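Local coordinates for hypothetical protein MG027 (Mycoplasma genitalium, PDB 1Q8C) that is of unknown function but shows structural homology to NusB proteins, which are RNA-binding transcription antitermination factors, at residues Leu32-Ala36 against Glu37-Ala41. Numbering follows the deposited sequence.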
loop_
_atom_site.group_PDB
_atom_site.type_symbol
_atom_site.label_atom_id
_atom_site.label_comp_id
_atom_site.label_asym_id
_atom_site.label_seq_id
_atom_site.Cartn_x
_atom_site.Cartn_y
_atom_site.Cartn_z
ATOM N N LEU A 32 4.714 -1.283 -14.784
ATOM C CA LEU A 32 5.904 -1.694 -14.042
ATOM C C LEU A 32 6.794 -2.566 -14.934
ATOM O O LEU A 32 6.333 -3.055 -15.967
ATOM C CB LEU A 32 5.503 -2.355 -12.715
ATOM C CG LEU A 32 5.279 -1.335 -11.586
ATOM C CD1 LEU A 32 6.053 -1.732 -10.379
ATOM C CD2 LEU A 32 5.688 0.114 -11.936
ATOM N N PRO A 33 8.073 -2.748 -14.603
ATOM C CA PRO A 33 8.788 -2.219 -13.436
ATOM C C PRO A 33 9.569 -0.970 -13.800
ATOM O O PRO A 33 9.869 -0.781 -14.984
ATOM C CB PRO A 33 9.785 -3.328 -13.161
ATOM C CG PRO A 33 10.213 -3.756 -14.585
ATOM C CD PRO A 33 8.958 -3.586 -15.436
ATOM N N LYS A 34 9.894 -0.156 -12.793
ATOM C CA LYS A 34 10.738 1.023 -12.946
ATOM C C LYS A 34 11.832 0.876 -11.920
ATOM O O LYS A 34 11.611 0.264 -10.880
ATOM C CB LYS A 34 9.930 2.299 -12.632
ATOM C CG LYS A 34 8.965 2.766 -13.737
ATOM C CD LYS A 34 7.966 3.812 -13.228
ATOM C CE LYS A 34 7.708 4.928 -14.283
ATOM N NZ LYS A 34 8.919 5.798 -14.519
ATOM N N GLU A 35 12.998 1.460 -12.176
ATOM C CA GLU A 35 14.081 1.414 -11.202
ATOM C C GLU A 35 13.689 2.227 -9.950
ATOM O O GLU A 35 12.965 3.215 -10.043
ATOM C CB GLU A 35 15.401 1.944 -11.794
ATOM C CG GLU A 35 16.041 1.120 -12.918
ATOM C CD GLU A 35 16.406 -0.309 -12.527
ATOM O OE1 GLU A 35 16.805 -0.541 -11.375
ATOM O OE2 GLU A 35 16.293 -1.211 -13.389
ATOM N N ALA A 36 14.182 1.791 -8.791
ATOM C CA ALA A 36 13.856 2.397 -7.494
ATOM C C ALA A 36 14.031 3.911 -7.431
ATOM O O ALA A 36 13.129 4.622 -6.964
ATOM C CB ALA A 36 14.675 1.722 -6.360
ATOM N N GLU A 37 15.173 4.419 -7.893
ATOM C CA GLU A 37 15.404 5.857 -7.807
ATOM C C GLU A 37 14.505 6.624 -8.779
ATOM O O GLU A 37 14.089 7.730 -8.493
ATOM C CB GLU A 37 16.880 6.193 -8.003
ATOM C CG GLU A 37 17.695 5.788 -6.772
ATOM C CD GLU A 37 19.094 6.394 -6.763
ATOM O OE1 GLU A 37 19.986 5.849 -7.465
ATOM O OE2 GLU A 37 19.286 7.420 -6.057
ATOM N N VAL A 38 14.157 5.996 -9.893
ATOM C CA VAL A 38 13.214 6.572 -10.835
ATOM C C VAL A 38 11.831 6.790 -10.189
ATOM O O VAL A 38 11.262 7.853 -10.352
ATOM C CB VAL A 38 13.142 5.723 -12.130
ATOM C CG1 VAL A 38 11.968 6.133 -13.011
ATOM C CG2 VAL A 38 14.475 5.856 -12.894
ATOM N N ILE A 39 11.320 5.813 -9.436
ATOM C CA ILE A 39 10.024 5.939 -8.777
ATOM C C ILE A 39 10.058 7.052 -7.729
ATOM O O ILE A 39 9.127 7.868 -7.635
ATOM C CB ILE A 39 9.626 4.631 -8.086
ATOM C CG1 ILE A 39 9.364 3.511 -9.101
ATOM C CG2 ILE A 39 8.343 4.850 -7.303
ATOM C CD1 ILE A 39 9.510 2.088 -8.490
ATOM N N GLN A 40 11.128 7.048 -6.928
ATOM C CA GLN A 40 11.401 8.099 -5.954
ATOM C C GLN A 40 11.433 9.482 -6.630
ATOM O O GLN A 40 10.836 10.397 -6.108
ATOM C CB GLN A 40 12.705 7.815 -5.186
ATOM C CG GLN A 40 12.679 6.498 -4.356
ATOM C CD GLN A 40 14.039 6.105 -3.772
ATOM O OE1 GLN A 40 14.774 6.961 -3.283
ATOM N NE2 GLN A 40 14.367 4.811 -3.819
ATOM N N ALA A 41 12.108 9.647 -7.775
ATOM C CA ALA A 41 12.083 10.931 -8.512
ATOM C C ALA A 41 10.721 11.244 -9.167
ATOM O O ALA A 41 10.341 12.420 -9.248
ATOM C CB ALA A 41 13.178 11.001 -9.541
#
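Glu35 and Ile39 are joined by a backbone hydrogen bond at the start of helix 36-45, in an all-helical protein with a NusB-like fold. Glu35 takes the N-cap position: its carbonyl O accepts from Ile39 N at 3.1 Å, with the donor nearly in line with the C=O bond (164°). The next bond follows one residue on, Gln40 N to Ala36 O, almost straight at the hydrogen (175°), although the donor is tilted from the carbonyl plane. The change in backbone angles from extended at Glu35 to helical at Ala36 confirms where the helix begins.

Side chains bridge the same junction. Ile39 has CG1 beside its own backbone N (chi1 -67°), which turns this branch back toward the incoming loop; there CG1 meets Lys34 CB at 3.8 Å, and CD1 packs against Lys34 O. Phe24 and Leu28 of helix 14-28 also touch Ile39, a buried residue in a contact otherwise near the surface. Lys34 bends at its last two torsions and crosses the Val38 side chain at about a right angle, so that NZ passes 3.4 Å from Val38 CG1. The charge of that ammonium is met by a salt bridge to Asp42, one turn beyond Val38.

The Gln40 side chain runs extended alongside Ala36, with NE2 4.0 Å from Ala36 CB, a methyl that also touches Ser65 and Glu66 of helix 55-81. Gln40 NE2 hydrogen-bonds Ser65 OG, tying the new helix to helix 55-81, and a sodium ion lies about 4 Å from this side chain. Nearer the backbone, Gln40 CG lies 3.2 Å from Ala36 O.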